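Local coordinates for protein serine protease pet (PDB 4OM9) that acts as a secreted serine protease and autotransporter enterotoxin of enteroaggregative Escherichia coli, probably cleaving host alpha-fodrin, at residues W9-L14 / T560-N565; K293-S298 / G314-D319; T521-F526 / Q573-T578. One frame throughout, in Å; residues are numbered along the deposited sequence.

Contact 1. Residues W9-L14 / T560-N565; sequences WARDYL and TTYKSN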
loop_
_atom_site.group_PDB
_atom_site.type_symbol
_atom_site.label_atom_id
_atom_site.label_comp_id
_atom_site.label_asym_id
_atom_site.label_seq_id
_atom_site.Cartn_x
_atom_site.Cartn_y
_atom_site.Cartn_z
ATOM N N TRP A 9 13.757 9.575 -20.818
ATOM C CA TRP A 9 14.785 8.807 -20.124
ATOM C C TRP A 9 14.913 7.400 -20.703
ATOM O O TRP A 9 13.935 6.802 -21.163
ATOM C CB TRP A 9 14.485 8.713 -18.638
ATOM C CG TRP A 9 15.010 9.828 -17.855
ATOM C CD1 TRP A 9 16.113 9.819 -17.058
ATOM C CD2 TRP A 9 14.449 11.138 -17.758
ATOM N NE1 TRP A 9 16.281 11.047 -16.479
ATOM C CE2 TRP A 9 15.264 11.874 -16.885
ATOM C CE3 TRP A 9 13.332 11.760 -18.330
ATOM C CZ2 TRP A 9 15.005 13.204 -16.561
ATOM C CZ3 TRP A 9 13.069 13.075 -18.010
ATOM C CH2 TRP A 9 13.906 13.788 -17.139
ATOM N N ALA A 10 16.130 6.880 -20.659
ATOM C CA ALA A 10 16.432 5.575 -21.202
ATOM C C ALA A 10 15.548 4.509 -20.539
ATOM O O ALA A 10 15.027 3.614 -21.199
ATOM C CB ALA A 10 17.918 5.268 -21.012
ATOM N N ARG A 11 15.354 4.658 -19.232
ATOM C CA ARG A 11 14.625 3.693 -18.420
ATOM C C ARG A 11 13.139 3.693 -18.787
ATOM O O ARG A 11 12.410 2.712 -18.541
ATOM C CB ARG A 11 14.839 4.019 -16.935
ATOM C CG ARG A 11 13.913 3.335 -15.960
ATOM C CD ARG A 11 14.315 3.662 -14.538
ATOM N NE ARG A 11 13.318 4.491 -13.878
ATOM C CZ ARG A 11 13.323 4.756 -12.574
ATOM N NH1 ARG A 11 14.270 4.246 -11.799
ATOM N NH2 ARG A 11 12.377 5.513 -12.040
ATOM N N ASP A 12 12.698 4.788 -19.406
ATOM C CA ASP A 12 11.296 4.923 -19.783
ATOM C C ASP A 12 10.847 3.899 -20.837
ATOM O O ASP A 12 9.747 3.345 -20.742
ATOM C CB ASP A 12 11.022 6.342 -20.284
ATOM C CG ASP A 12 11.091 7.372 -19.173
ATOM O OD1 ASP A 12 10.886 6.985 -18.001
ATOM O OD2 ASP A 12 11.327 8.570 -19.467
ATOM N N TYR A 13 11.688 3.654 -21.840
ATOM C CA TYR A 13 11.366 2.654 -22.846
ATOM C C TYR A 13 11.267 1.267 -22.229
ATOM O O TYR A 13 10.440 0.459 -22.633
ATOM C CB TYR A 13 12.409 2.648 -23.965
ATOM C CG TYR A 13 12.450 3.903 -24.804
ATOM C CD1 TYR A 13 11.614 4.050 -25.908
ATOM C CD2 TYR A 13 13.333 4.940 -24.502
ATOM C CE1 TYR A 13 11.647 5.202 -26.693
ATOM C CE2 TYR A 13 13.374 6.095 -25.269
ATOM C CZ TYR A 13 12.533 6.220 -26.371
ATOM O OH TYR A 13 12.569 7.364 -27.139
ATOM N N LEU A 14 12.124 1.006 -21.253
ATOM C CA LEU A 14 12.190 -0.282 -20.560
ATOM C C LEU A 14 11.005 -0.483 -19.630
ATOM O O LEU A 14 10.422 -1.563 -19.584
ATOM C CB LEU A 14 13.480 -0.369 -19.765
ATOM C CG LEU A 14 14.762 -0.848 -20.440
ATOM C CD1 LEU A 14 14.845 -0.442 -21.865
ATOM C CD2 LEU A 14 15.967 -0.335 -19.697
ATOM N N THR A 560 16.723 13.836 -9.796
ATOM C CA THR A 560 16.189 12.522 -10.139
ATOM C C THR A 560 17.267 11.529 -10.587
ATOM O O THR A 560 17.101 10.853 -11.594
ATOM C CB THR A 560 15.125 12.608 -11.264
ATOM O OG1 THR A 560 15.717 13.129 -12.458
ATOM C CG2 THR A 560 13.953 13.484 -10.847
ATOM N N THR A 561 18.349 11.410 -9.829
ATOM C CA THR A 561 19.393 10.434 -10.144
ATOM C C THR A 561 18.899 8.980 -10.026
ATOM O O THR A 561 19.498 8.059 -10.592
ATOM C CB THR A 561 20.629 10.624 -9.234
ATOM O OG1 THR A 561 20.257 10.441 -7.861
ATOM C CG2 THR A 561 21.212 12.023 -9.412
ATOM N N TYR A 562 17.800 8.775 -9.308
ATOM C CA TYR A 562 17.242 7.440 -9.141
ATOM C C TYR A 562 16.762 6.794 -10.465
ATOM O O TYR A 562 16.541 5.583 -10.527
ATOM C CB TYR A 562 16.091 7.488 -8.133
ATOM C CG TYR A 562 15.000 8.495 -8.443
ATOM C CD1 TYR A 562 13.990 8.197 -9.347
ATOM C CD2 TYR A 562 14.967 9.737 -7.807
ATOM C CE1 TYR A 562 12.990 9.111 -9.625
ATOM C CE2 TYR A 562 13.964 10.644 -8.067
ATOM C CZ TYR A 562 12.979 10.330 -8.981
ATOM O OH TYR A 562 11.970 11.237 -9.264
ATOM N N LYS A 563 16.632 7.609 -11.511
ATOM C CA LYS A 563 16.121 7.170 -12.812
ATOM C C LYS A 563 17.171 6.468 -13.642
ATOM O O LYS A 563 16.845 5.745 -14.569
ATOM C CB LYS A 563 15.585 8.358 -13.624
ATOM C CG LYS A 563 14.267 8.950 -13.143
ATOM C CD LYS A 563 13.864 10.132 -14.030
ATOM C CE LYS A 563 12.403 10.515 -13.846
ATOM N NZ LYS A 563 11.960 11.544 -14.841
ATOM N N SER A 564 18.436 6.678 -13.312
ATOM C CA SER A 564 19.509 6.189 -14.166
ATOM C C SER A 564 20.581 5.446 -13.374
ATOM O O SER A 564 21.689 5.218 -13.863
ATOM C CB SER A 564 20.139 7.362 -14.928
ATOM O OG SER A 564 19.149 8.217 -15.494
ATOM N N ASN A 565 20.256 5.059 -12.148
ATOM C CA ASN A 565 21.247 4.430 -11.287
ATOM C C ASN A 565 21.222 2.907 -11.345
ATOM O O ASN A 565 21.814 2.249 -10.496
ATOM C CB ASN A 565 21.065 4.901 -9.834
ATOM C CG ASN A 565 19.735 4.444 -9.211
ATOM O OD1 ASN A 565 18.946 3.714 -9.826
ATOM N ND2 ASN A 565 19.490 4.883 -7.976
HETATM O O HOH W 1 16.976 6.339 -17.543
#

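Contact 2. Residues K293-S298 / G314-D319; sequences KDLVFS and GGFIFD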
loop_
_atom_site.group_PDB
_atom_site.type_symbol
_atom_site.label_atom_id
_atom_site.label_comp_id
_atom_site.label_asym_id
_atom_site.label_seq_id
_atom_site.Cartn_x
_atom_site.Cartn_y
_atom_site.Cartn_z
ATOM N N LYS A 293 0.160 -36.387 -30.152
ATOM C CA LYS A 293 -0.842 -35.344 -30.022
ATOM C C LYS A 293 -1.233 -35.100 -28.563
ATOM O O LYS A 293 -0.844 -35.860 -27.672
ATOM C CB LYS A 293 -2.070 -35.718 -30.837
ATOM C CG LYS A 293 -1.704 -36.039 -32.278
ATOM C CD LYS A 293 -2.924 -36.238 -33.139
ATOM C CE LYS A 293 -2.552 -36.981 -34.406
ATOM N NZ LYS A 293 -3.667 -36.847 -35.344
ATOM N N ASP A 294 -1.989 -34.035 -28.311
ATOM C CA ASP A 294 -2.631 -33.894 -27.009
ATOM C C ASP A 294 -3.789 -34.883 -26.952
ATOM O O ASP A 294 -4.487 -35.104 -27.951
ATOM C CB ASP A 294 -3.134 -32.462 -26.762
ATOM C CG ASP A 294 -2.025 -31.429 -26.848
ATOM O OD1 ASP A 294 -0.980 -31.604 -26.175
ATOM O OD2 ASP A 294 -2.194 -30.440 -27.615
ATOM N N LEU A 295 -3.981 -35.498 -25.793
ATOM C CA LEU A 295 -5.179 -36.273 -25.577
ATOM C C LEU A 295 -6.216 -35.323 -25.020
ATOM O O LEU A 295 -6.128 -34.890 -23.871
ATOM C CB LEU A 295 -4.931 -37.450 -24.632
ATOM C CG LEU A 295 -3.823 -38.392 -25.087
ATOM C CD1 LEU A 295 -3.726 -39.644 -24.174
ATOM C CD2 LEU A 295 -4.037 -38.800 -26.539
ATOM N N VAL A 296 -7.198 -34.996 -25.849
ATOM C CA VAL A 296 -8.220 -34.025 -25.497
ATOM C C VAL A 296 -9.460 -34.775 -25.046
ATOM O O VAL A 296 -10.238 -35.261 -25.875
ATOM C CB VAL A 296 -8.542 -33.105 -26.678
ATOM C CG1 VAL A 296 -9.524 -32.024 -26.272
ATOM C CG2 VAL A 296 -7.262 -32.481 -27.210
ATOM N N PHE A 297 -9.620 -34.869 -23.724
ATOM C CA PHE A 297 -10.670 -35.661 -23.096
ATOM C C PHE A 297 -11.977 -34.902 -22.996
ATOM O O PHE A 297 -11.981 -33.721 -22.711
ATOM C CB PHE A 297 -10.232 -36.103 -21.698
ATOM C CG PHE A 297 -8.982 -36.935 -21.690
ATOM C CD1 PHE A 297 -8.995 -38.232 -22.190
ATOM C CD2 PHE A 297 -7.801 -36.429 -21.180
ATOM C CE1 PHE A 297 -7.857 -39.007 -22.180
ATOM C CE2 PHE A 297 -6.651 -37.199 -21.169
ATOM C CZ PHE A 297 -6.678 -38.491 -21.677
ATOM N N SER A 298 -13.090 -35.588 -23.216
ATOM C CA SER A 298 -14.390 -34.937 -23.110
ATOM C C SER A 298 -15.433 -35.882 -22.535
ATOM O O SER A 298 -15.288 -37.096 -22.614
ATOM C CB SER A 298 -14.838 -34.412 -24.474
ATOM O OG SER A 298 -14.825 -35.447 -25.435
ATOM N N GLY A 314 3.038 -34.416 -26.367
ATOM C CA GLY A 314 1.631 -34.259 -26.023
ATOM C C GLY A 314 1.404 -34.139 -24.513
ATOM O O GLY A 314 2.307 -34.427 -23.733
ATOM N N GLY A 315 0.202 -33.712 -24.120
ATOM C CA GLY A 315 -0.232 -33.692 -22.737
ATOM C C GLY A 315 -1.741 -33.840 -22.602
ATOM O O GLY A 315 -2.432 -34.039 -23.603
ATOM N N PHE A 316 -2.250 -33.721 -21.376
ATOM C CA PHE A 316 -3.680 -33.883 -21.100
ATOM C C PHE A 316 -4.464 -32.588 -21.196
ATOM O O PHE A 316 -4.132 -31.593 -20.548
ATOM C CB PHE A 316 -3.908 -34.475 -19.700
ATOM C CG PHE A 316 -3.550 -35.929 -19.573
ATOM C CD1 PHE A 316 -3.300 -36.706 -20.694
ATOM C CD2 PHE A 316 -3.483 -36.528 -18.314
ATOM C CE1 PHE A 316 -2.981 -38.054 -20.569
ATOM C CE2 PHE A 316 -3.159 -37.878 -18.171
ATOM C CZ PHE A 316 -2.913 -38.643 -19.299
ATOM N N ILE A 317 -5.534 -32.610 -21.979
ATOM C CA ILE A 317 -6.407 -31.461 -22.075
ATOM C C ILE A 317 -7.819 -31.901 -21.763
ATOM O O ILE A 317 -8.306 -32.867 -22.335
ATOM C CB ILE A 317 -6.348 -30.810 -23.470
ATOM C CG1 ILE A 317 -4.948 -30.251 -23.747
ATOM C CG2 ILE A 317 -7.428 -29.728 -23.620
ATOM C CD1 ILE A 317 -4.826 -29.493 -25.130
ATOM N N PHE A 318 -8.472 -31.186 -20.852
ATOM C CA PHE A 318 -9.803 -31.547 -20.386
ATOM C C PHE A 318 -10.799 -30.474 -20.756
ATOM O O PHE A 318 -10.465 -29.297 -20.730
ATOM C CB PHE A 318 -9.808 -31.752 -18.870
ATOM C CG PHE A 318 -9.005 -32.926 -18.420
ATOM C CD1 PHE A 318 -7.650 -32.800 -18.178
ATOM C CD2 PHE A 318 -9.605 -34.165 -18.249
ATOM C CE1 PHE A 318 -6.918 -33.894 -17.773
ATOM C CE2 PHE A 318 -8.877 -35.247 -17.849
ATOM C CZ PHE A 318 -7.536 -35.115 -17.609
ATOM N N ASP A 319 -12.022 -30.879 -21.082
ATOM C CA ASP A 319 -13.065 -29.927 -21.448
ATOM C C ASP A 319 -13.634 -29.258 -20.203
ATOM O O ASP A 319 -13.055 -29.362 -19.122
ATOM C CB ASP A 319 -14.174 -30.620 -22.250
ATOM C CG ASP A 319 -14.870 -31.705 -21.462
ATOM O OD1 ASP A 319 -14.331 -32.121 -20.421
ATOM O OD2 ASP A 319 -15.957 -32.149 -21.881
#

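Contact 3. Residues T521-F526 / Q573-T578; sequences TDHAIF and QPDWET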
loop_
_atom_site.group_PDB
_atom_site.type_symbol
_atom_site.label_atom_id
_atom_site.label_comp_id
_atom_site.label_asym_id
_atom_site.label_seq_id
_atom_site.Cartn_x
_atom_site.Cartn_y
_atom_site.Cartn_z
ATOM N N THR A 521 7.753 1.638 -5.792
ATOM C CA THR A 521 7.362 1.104 -7.099
ATOM C C THR A 521 8.574 0.526 -7.818
ATOM O O THR A 521 9.621 1.128 -7.859
ATOM C CB THR A 521 6.661 2.190 -7.914
ATOM O OG1 THR A 521 5.392 2.450 -7.298
ATOM C CG2 THR A 521 6.447 1.756 -9.380
ATOM N N ASP A 522 8.453 -0.687 -8.320
ATOM C CA ASP A 522 9.563 -1.291 -9.066
ATOM C C ASP A 522 9.723 -0.676 -10.457
ATOM O O ASP A 522 8.738 -0.375 -11.132
ATOM C CB ASP A 522 9.376 -2.810 -9.212
ATOM C CG ASP A 522 9.188 -3.509 -7.881
ATOM O OD1 ASP A 522 10.150 -3.521 -7.091
ATOM O OD2 ASP A 522 8.096 -4.062 -7.630
ATOM N N HIS A 523 10.969 -0.486 -10.868
ATOM C CA HIS A 523 11.266 -0.052 -12.212
ATOM C C HIS A 523 12.201 -1.052 -12.854
ATOM O O HIS A 523 12.822 -1.890 -12.179
ATOM C CB HIS A 523 11.889 1.359 -12.234
ATOM C CG HIS A 523 10.995 2.419 -11.683
ATOM N ND1 HIS A 523 10.229 3.245 -12.483
ATOM C CD2 HIS A 523 10.696 2.765 -10.403
ATOM C CE1 HIS A 523 9.527 4.067 -11.732
ATOM N NE2 HIS A 523 9.786 3.793 -10.462
ATOM N N ALA A 524 12.279 -0.967 -14.177
ATOM C CA ALA A 524 13.216 -1.752 -14.948
ATOM C C ALA A 524 14.618 -1.248 -14.660
ATOM O O ALA A 524 14.816 -0.085 -14.282
ATOM C CB ALA A 524 12.904 -1.644 -16.446
ATOM N N ILE A 525 15.595 -2.124 -14.843
ATOM C CA ILE A 525 16.982 -1.704 -14.820
ATOM C C ILE A 525 17.607 -2.084 -16.153
ATOM O O ILE A 525 16.957 -2.699 -16.989
ATOM C CB ILE A 525 17.751 -2.347 -13.665
ATOM C CG1 ILE A 525 17.905 -3.855 -13.900
ATOM C CG2 ILE A 525 17.050 -2.059 -12.321
ATOM C CD1 ILE A 525 18.518 -4.574 -12.714
ATOM N N PHE A 526 18.862 -1.715 -16.345
ATOM C CA PHE A 526 19.547 -1.980 -17.595
ATOM C C PHE A 526 20.257 -3.327 -17.561
ATOM O O PHE A 526 20.417 -3.969 -18.605
ATOM C CB PHE A 526 20.548 -0.873 -17.891
ATOM C CG PHE A 526 19.973 0.514 -17.770
ATOM C CD1 PHE A 526 18.987 0.949 -18.649
ATOM C CD2 PHE A 526 20.438 1.388 -16.800
ATOM C CE1 PHE A 526 18.460 2.214 -18.551
ATOM C CE2 PHE A 526 19.921 2.647 -16.698
ATOM C CZ PHE A 526 18.926 3.063 -17.575
ATOM N N GLN A 573 13.096 7.844 -4.198
ATOM C CA GLN A 573 12.164 8.047 -5.314
ATOM C C GLN A 573 10.814 8.504 -4.747
ATOM O O GLN A 573 10.497 8.224 -3.592
ATOM C CB GLN A 573 12.001 6.776 -6.165
ATOM C CG GLN A 573 11.007 5.745 -5.576
ATOM C CD GLN A 573 11.045 4.405 -6.297
ATOM O OE1 GLN A 573 12.103 3.963 -6.755
ATOM N NE2 GLN A 573 9.892 3.766 -6.418
ATOM N N PRO A 574 10.010 9.208 -5.554
ATOM C CA PRO A 574 8.750 9.699 -4.987
ATOM C C PRO A 574 7.604 8.728 -5.178
ATOM O O PRO A 574 6.552 8.881 -4.565
ATOM C CB PRO A 574 8.501 10.983 -5.785
ATOM C CG PRO A 574 9.051 10.627 -7.166
ATOM C CD PRO A 574 10.293 9.804 -6.880
ATOM N N ASP A 575 7.798 7.729 -6.029
ATOM C CA ASP A 575 6.696 6.866 -6.408
ATOM C C ASP A 575 6.591 5.643 -5.501
ATOM O O ASP A 575 7.361 4.689 -5.620
ATOM C CB ASP A 575 6.825 6.443 -7.879
ATOM C CG ASP A 575 8.262 6.117 -8.279
ATOM O OD1 ASP A 575 9.170 6.904 -7.939
ATOM O OD2 ASP A 575 8.482 5.084 -8.950
ATOM N N TRP A 576 5.604 5.693 -4.612
ATOM C CA TRP A 576 5.357 4.662 -3.616
ATOM C C TRP A 576 3.903 4.246 -3.631
ATOM O O TRP A 576 2.995 5.104 -3.662
ATOM C CB TRP A 576 5.718 5.148 -2.195
ATOM C CG TRP A 576 7.188 5.253 -1.959
ATOM C CD1 TRP A 576 8.037 6.182 -2.482
ATOM C CD2 TRP A 576 7.985 4.390 -1.152
ATOM N NE1 TRP A 576 9.315 5.946 -2.054
ATOM C CE2 TRP A 576 9.311 4.854 -1.235
ATOM C CE3 TRP A 576 7.707 3.256 -0.374
ATOM C CZ2 TRP A 576 10.357 4.233 -0.564
ATOM C CZ3 TRP A 576 8.749 2.639 0.282
ATOM C CH2 TRP A 576 10.057 3.127 0.185
ATOM N N GLU A 577 3.694 2.936 -3.540
ATOM C CA GLU A 577 2.368 2.378 -3.382
ATOM C C GLU A 577 1.947 2.348 -1.914
ATOM O O GLU A 577 2.644 1.803 -1.061
ATOM C CB GLU A 577 2.315 0.974 -3.990
ATOM C CG GLU A 577 2.151 0.994 -5.511
ATOM C CD GLU A 577 3.103 0.060 -6.216
ATOM O OE1 GLU A 577 3.482 -0.965 -5.609
ATOM O OE2 GLU A 577 3.482 0.351 -7.369
ATOM N N THR A 578 0.791 2.929 -1.636
ATOM C CA THR A 578 0.223 2.921 -0.299
ATOM C C THR A 578 -0.453 1.586 -0.040
ATOM O O THR A 578 -1.154 1.061 -0.912
ATOM C CB THR A 578 -0.772 4.069 -0.130
ATOM O OG1 THR A 578 -0.075 5.291 -0.360
ATOM C CG2 THR A 578 -1.374 4.081 1.282
HETATM O O HOH W 2 5.918 -1.915 -8.186
#

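Contact 1. Residues W9-L14 / T560-N565
T560 meets W9 through its hydroxyl, OG1 lying 4.2 Å from CZ2 of the indole in an oblique approach. This is a loose touch; the hydroxyl is hydrogen-bonded to N555, whose OD1 also accepts NE1 of W9. Y562 follows, and R11 reaches it at about a right angle. The R11 chain is extended to CD and then bends (chi3 112°), carrying NE out of line. NH2 arrives near the plane of the Y562 ring, at its CD1 edge, while NH1 comes within 2.9 Å of Y562 O at an angle too poor for a hydrogen bond. The contact joins the start of helix 10-17, in the N-terminal protease region, to the loop that follows helix 552-558, part of an insertion in the beta-helical stalk. K563 carries most of it. CG is anti to the K563 carbonyl carbon, and the chain, extended beyond it, crosses one face of the indole. CD rides above the five-membered ring, 3.6 Å from its centroid, in a CH-pi contact. NZ stands 3.5 Å from the centroid of the six-membered ring and only 5° off its normal, a cation-pi interaction. The indole also has a cation-pi partner in K35, and the D12 carboxylate, which accepts the N-H of W9, has OD2 5.5 Å from K563 NZ; it may ease the gathering of positive charge here. K563 CA sits over one face of the R11 guanidinium, and water 1 accepts from R11 N (2.9 Å) and donates to K563 O (3.0 Å). S564 then places OG at the edge of the indole, 3.8 Å from W9 CD1, where E551 and N555 hold the hydroxyl by hydrogen bonds.

Contact 2. Residues K293-S298 / G314-D319
L295, V296 and F297 pair in parallel with F316, I317 and F318, the axes of strands 294-298 and 316-318 passing 4.7 Å apart at 25°. The ladder runs from L295 N to G315 O, from I317 N to L295 O and from F297 N to I317 O (2.8 Å), then ends in a weak bond from D319 N to F297 O (3.3 Å). At the start of strand 294-298 D294 adds a side-chain bond: OD1 accepts G315 N (3.2 Å) through its anti lone pair, while OD2 makes a salt bridge to R106. These are neighbouring rungs of the right-handed parallel beta-helix that forms the stalk of the passenger domain, strand 258-262 pairing beyond one and strand 341-343 beyond the other. F297, F316 and F318 cluster on one side of the sheet. The edge of F297 points at the face of F316 in a T-shaped pair, planes at 75°, with CE2 of F297 3.4 Å from CD1 of F316. F318 lies alongside F297, which sets CD2 over its face, and L295 CD1 adds to the edge of F316. On the other side V296 CG1 rests 4.1 Å from I317 CG2, and I317 CD1 packs against the D294 carboxylate.

Contact 3. Residues T521-F526 / Q573-T578
D575 holds CG between its backbone N and carbonyl carbon (chi1 41°), and H523 holds CG anti to its carbonyl carbon (chi1 -62°). The carboxylate and imidazole reach toward each other tip to tip. They lie at the base of an insertion in the beta-helical stalk, where the chain leaves strand 514-520 for a partly helical excursion and returns into strand 576-583, its antiparallel neighbour. H523 NE2 donates to D575 OD2, which lies near the imidazole plane; the ring and carboxylate planes are turned 75° apart. The modelled separation of 2.4 Å between NE2 and OD2 is very short and its exact value doubtful. On the far side of the ring ND1 is hydrogen-bonded to D15 of helix 10-17; carboxylates at both nitrogens may favour a protonated ring, although the nearby R11 would oppose it. Alongside, T521 is gripped by its backbone. Its N donates to D575 O (3.1 Å), and its O receives Q573 NE2 (3.0 Å) on a lone pair in an almost straight bond. The same NE2 also donates to D575 O, 2.8 Å away, so D575 O takes two donors and the two acceptors of NE2 both lie in the Q573 amide plane. With OE1 bonded to D570 N as well, the amide is fixed in its rotation. The CB of W576 points away from 521-526, and its NE1 donates to Q573 O, which lies in the ring plane. Further along, E577 is bent at chi2 and crosses T521 at about a right angle. Its OE2 also takes a weak bond from water 2, which accepts from D522 N. The T521 hydroxyl donates to E577 OE2 at 2.8 Å, OG1 standing well above the carboxylate plane.

How the contacts relate
Contacts 1 and 3 adjoin, centres 11 Å apart, through H523, A524 and F526, which pack on helix 10-17. R11 NH2 lies 3.2 Å from H523 ND1, L14 packs on A524 and F526, and the Y562 hydroxyl touches P574; the segments of the two contacts alternate along the chain. Contact 2 stands apart, its centre 46 Å from that of contact 1 and 42 Å from that of contact 3, though in sequence it falls inside the long loop closed by contact 1. Contact 1 holds the protease region, which probably carries the active site, against the insertion; contact 3 ties the two ends of the insertion together where it leaves the stalk; contact 2 belongs to the stalk itself.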